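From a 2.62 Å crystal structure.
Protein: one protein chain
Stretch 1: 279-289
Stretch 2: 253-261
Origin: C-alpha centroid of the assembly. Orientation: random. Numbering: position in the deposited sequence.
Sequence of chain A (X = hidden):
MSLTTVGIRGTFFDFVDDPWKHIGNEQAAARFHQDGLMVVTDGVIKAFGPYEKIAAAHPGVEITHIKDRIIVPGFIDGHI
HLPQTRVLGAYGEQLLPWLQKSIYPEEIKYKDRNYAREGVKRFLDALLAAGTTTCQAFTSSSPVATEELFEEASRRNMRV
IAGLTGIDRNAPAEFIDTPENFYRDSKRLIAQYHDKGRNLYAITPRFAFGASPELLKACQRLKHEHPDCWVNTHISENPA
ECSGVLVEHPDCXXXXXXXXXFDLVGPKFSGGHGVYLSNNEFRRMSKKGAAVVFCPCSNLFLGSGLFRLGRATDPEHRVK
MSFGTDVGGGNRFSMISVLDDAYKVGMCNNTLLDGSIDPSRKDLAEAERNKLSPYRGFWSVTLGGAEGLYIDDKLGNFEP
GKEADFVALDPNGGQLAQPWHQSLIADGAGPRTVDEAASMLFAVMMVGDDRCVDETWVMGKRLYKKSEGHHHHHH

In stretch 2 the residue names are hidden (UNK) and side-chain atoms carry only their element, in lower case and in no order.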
# COMPACT_ATOMS: atom_id res chain seq x y z
N ASN A 279 -15.52 -17.94 14.50
CA ASN A 279 -16.56 -17.08 15.01
C ASN A 279 -16.72 -17.32 16.50
O ASN A 279 -17.06 -16.42 17.26
CB ASN A 279 -17.89 -17.34 14.31
CG ASN A 279 -17.82 -17.04 12.84
OD1 ASN A 279 -18.84 -17.01 12.15
ND2 ASN A 279 -16.61 -16.83 12.35
N ASN A 280 -16.47 -18.56 16.91
CA ASN A 280 -16.56 -18.94 18.31
C ASN A 280 -15.50 -18.17 19.09
O ASN A 280 -15.77 -17.60 20.14
CB ASN A 280 -16.35 -20.45 18.46
CG ASN A 280 -16.39 -20.89 19.91
OD1 ASN A 280 -17.31 -20.54 20.65
ND2 ASN A 280 -15.41 -21.68 20.32
N GLU A 281 -14.28 -18.15 18.56
CA GLU A 281 -13.19 -17.44 19.21
C GLU A 281 -13.51 -15.95 19.31
O GLU A 281 -13.23 -15.32 20.32
CB GLU A 281 -11.87 -17.68 18.47
CG GLU A 281 -11.29 -19.08 18.72
CD GLU A 281 -10.04 -19.36 17.89
OE1 GLU A 281 -10.14 -19.33 16.65
OE2 GLU A 281 -8.98 -19.63 18.49
N PHE A 282 -14.11 -15.39 18.26
CA PHE A 282 -14.46 -13.98 18.30
C PHE A 282 -15.50 -13.76 19.39
O PHE A 282 -15.35 -12.86 20.22
CB PHE A 282 -15.04 -13.52 16.95
CG PHE A 282 -14.00 -13.06 15.97
CD1 PHE A 282 -13.11 -12.04 16.29
CD2 PHE A 282 -13.92 -13.61 14.70
CE1 PHE A 282 -12.17 -11.57 15.36
CE2 PHE A 282 -12.99 -13.15 13.76
CZ PHE A 282 -12.12 -12.13 14.10
N ARG A 283 -16.54 -14.59 19.42
CA ARG A 283 -17.58 -14.45 20.43
C ARG A 283 -17.02 -14.55 21.84
O ARG A 283 -17.46 -13.83 22.73
CB ARG A 283 -18.68 -15.49 20.24
CG ARG A 283 -19.65 -15.20 19.09
CD ARG A 283 -20.92 -16.07 19.18
NE ARG A 283 -20.59 -17.50 19.26
CZ ARG A 283 -20.37 -18.29 18.21
NH1 ARG A 283 -20.45 -17.80 16.97
NH2 ARG A 283 -20.03 -19.57 18.40
N ARG A 284 -16.07 -15.45 22.06
CA ARG A 284 -15.49 -15.61 23.39
C ARG A 284 -14.75 -14.35 23.82
O ARG A 284 -14.88 -13.91 24.97
CB ARG A 284 -14.53 -16.81 23.42
CG ARG A 284 -15.18 -18.13 23.03
CD ARG A 284 -14.71 -19.24 23.92
NE ARG A 284 -13.29 -19.54 23.75
CZ ARG A 284 -12.77 -20.15 22.69
NH1 ARG A 284 -13.57 -20.52 21.70
NH2 ARG A 284 -11.47 -20.41 22.64
N MSE A 285 -13.96 -13.78 22.92
CA MSE A 285 -13.22 -12.56 23.24
C MSE A 285 -14.20 -11.43 23.54
O MSE A 285 -14.05 -10.72 24.53
CB MSE A 285 -12.32 -12.18 22.08
CG MSE A 285 -11.27 -13.23 21.76
SE MSE A 285 -10.15 -12.72 20.25
CE MSE A 285 -9.00 -11.44 21.17
N SER A 286 -15.21 -11.28 22.69
CA SER A 286 -16.21 -10.25 22.88
C SER A 286 -16.79 -10.36 24.30
O SER A 286 -16.95 -9.36 25.00
CB SER A 286 -17.33 -10.41 21.85
OG SER A 286 -18.37 -9.47 22.07
N LYS A 287 -17.07 -11.59 24.71
CA LYS A 287 -17.64 -11.87 26.02
C LYS A 287 -16.68 -11.54 27.17
O LYS A 287 -17.08 -10.88 28.13
CB LYS A 287 -18.06 -13.35 26.09
CG LYS A 287 -18.75 -13.77 27.37
CD LYS A 287 -20.06 -13.02 27.58
CE LYS A 287 -21.03 -13.80 28.50
NZ LYS A 287 -20.48 -14.09 29.87
N LYS A 288 -15.44 -11.99 27.08
CA LYS A 288 -14.46 -11.73 28.13
C LYS A 288 -13.88 -10.32 28.10
O LYS A 288 -13.21 -9.89 29.05
CB LYS A 288 -13.31 -12.75 28.07
CG LYS A 288 -13.74 -14.20 28.24
CD LYS A 288 -12.53 -15.08 28.52
CE LYS A 288 -12.92 -16.55 28.71
NZ LYS A 288 -13.62 -17.07 27.50
N GLY A 289 -14.11 -9.59 27.01
CA GLY A 289 -13.60 -8.24 26.89
C GLY A 289 -12.20 -8.13 26.33
O GLY A 289 -11.57 -7.07 26.43
N UNK A 253 -8.03 -26.87 22.30
CA UNK A 253 -8.87 -26.94 21.10
C UNK A 253 -8.59 -25.89 20.02
O UNK A 253 -8.53 -26.22 18.84
c UNK A 253 -9.92 -28.95 22.86
n UNK A 253 -8.91 -29.14 23.73
c UNK A 253 -10.58 -27.58 22.86
o UNK A 253 -10.30 -29.83 22.08
c UNK A 253 -10.34 -26.86 21.53
N UNK A 254 -8.45 -24.63 20.43
CA UNK A 254 -8.16 -23.56 19.48
C UNK A 254 -7.06 -22.63 20.00
O UNK A 254 -6.72 -22.65 21.19
o UNK A 254 -9.64 -22.17 21.46
c UNK A 254 -9.44 -22.76 19.16
o UNK A 254 -11.50 -22.41 20.31
c UNK A 254 -10.25 -22.43 20.40
N UNK A 255 -6.50 -21.82 19.11
CA UNK A 255 -5.43 -20.92 19.50
C UNK A 255 -5.79 -20.07 20.72
O UNK A 255 -5.00 -19.94 21.65
c UNK A 255 -1.55 -19.10 17.11
c UNK A 255 -3.01 -19.08 19.46
c UNK A 255 -0.97 -18.62 18.27
c UNK A 255 -1.69 -18.61 19.45
o UNK A 255 0.32 -18.12 18.24
c UNK A 255 -2.87 -19.56 17.13
c UNK A 255 -3.61 -19.56 18.30
c UNK A 255 -5.06 -20.03 18.31
N UNK A 256 -6.99 -19.49 20.72
CA UNK A 256 -7.43 -18.68 21.85
C UNK A 256 -7.51 -19.54 23.11
O UNK A 256 -7.30 -19.06 24.22
c UNK A 256 -10.79 -16.70 22.19
c UNK A 256 -8.54 -15.97 22.91
c UNK A 256 -8.80 -18.06 21.57
c UNK A 256 -9.42 -17.17 22.64
N UNK A 257 -7.80 -20.83 22.93
CA UNK A 257 -7.92 -21.73 24.06
C UNK A 257 -6.63 -21.88 24.85
O UNK A 257 -6.66 -22.08 26.07
N UNK A 258 -5.50 -21.77 24.16
CA UNK A 258 -4.21 -21.88 24.82
C UNK A 258 -4.04 -20.78 25.86
O UNK A 258 -3.58 -21.04 26.97
c UNK A 258 -3.21 -22.85 22.74
c UNK A 258 -3.06 -21.77 23.80
c UNK A 258 -1.72 -21.90 24.52
N UNK A 259 -4.40 -19.55 25.50
CA UNK A 259 -4.28 -18.42 26.41
C UNK A 259 -5.32 -18.42 27.52
O UNK A 259 -5.06 -17.89 28.59
c UNK A 259 -2.56 -16.53 22.36
c UNK A 259 -4.37 -17.09 25.65
c UNK A 259 -3.27 -16.91 24.63
c UNK A 259 -1.24 -16.64 22.74
c UNK A 259 -3.56 -16.67 23.30
c UNK A 259 -1.93 -17.01 25.00
c UNK A 259 -0.92 -16.88 24.06
o UNK A 259 -0.24 -16.53 21.80
N UNK A 260 -6.49 -18.99 27.26
CA UNK A 260 -7.54 -19.04 28.28
C UNK A 260 -7.15 -20.05 29.36
O UNK A 260 -7.50 -19.89 30.53
c UNK A 260 -9.50 -18.39 26.78
o UNK A 260 -11.78 -18.45 26.09
o UNK A 260 -10.40 -19.90 25.17
c UNK A 260 -10.65 -18.95 25.96
c UNK A 260 -8.88 -19.44 27.67
N UNK A 261 -6.44 -21.09 28.95
CA UNK A 261 -5.99 -22.12 29.88
C UNK A 261 -5.19 -21.48 31.00
O UNK A 261 -5.05 -22.04 32.08
c UNK A 261 -4.45 -24.19 30.06
n UNK A 261 -1.60 -26.80 29.58
c UNK A 261 -3.48 -25.09 29.28
c UNK A 261 -2.76 -26.07 30.21
c UNK A 261 -5.13 -23.16 29.15

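Position 253 carries three side-chain carbons, the third bonded to one oxygen and one nitrogen. This terminal amide on a two-methylene stem makes it Q253; its CA-to-CB bond points toward stretch 1, but the end leads away.

Position 254 has two side-chain carbons, the second bearing two oxygens. One oxygen lies 2.8 Å from R284 NH2, as a carboxylate would. The residue is D254. Its OD2 accepts from R284 NH1 at 3.1 Å, so the guanidinium is engaged through two nitrogens.

At 255, one carbon leads to a six-carbon ring bearing an oxygen: Y255. The end of its side chain leads away from stretch 1.

Position 256 shows four carbons, forked at the second, with no polar atom. One branch tip approaches M285 CG to 3.5 Å and also lies over a face of the R284 guanidinium. This is L256, with chi1 t and chi2 p, and the tip is CD2.

Position 257 has no side-chain atoms and is G257. An ideal CB here would lie 2.6 Å from D254 OD1, a clash; that oxygen instead accepts a weak capping bond from G257 N at 2.7 Å.

Position 258 bears one carbon carrying two more, the beta-branched pattern of V258, out of reach of stretch 1. Position 259 repeats the ring of six carbons with one oxygen; it is Y259, likewise out of reach.

Position 260 has three carbons in a row, the third with two oxygens. One oxygen is 2.8 Å from R284 NH2, the other 2.7 Å from K288 NZ. The longer acid is E260, whose OE1 faces NH2 and whose OE2 accepts from both K288 NZ and, at 3.0 Å, R284 NE.

Position 261 ends the stretch with four carbons in a row and a terminal nitrogen: K261, with all four chi angles t and out of reach of stretch 1.

The helices run at 33° with axes 10.5 Å apart at closest approach, and long side chains bridge the gap. R284 is central: D254 and E260 lie near its guanidinium plane, where its N-H groups can reach them, while L256 covers one face. E281 lies near a like charge, its OE2 4.0 Å from D254 OD1, yet that OE2 accepts from L256 N at 3.0 Å and 171°. The M285 and L256 contact adds an apolar patch beside these charges, and the two stretches together bury 378 Å².

Stretch 2 253-261: QDYLGVYEK
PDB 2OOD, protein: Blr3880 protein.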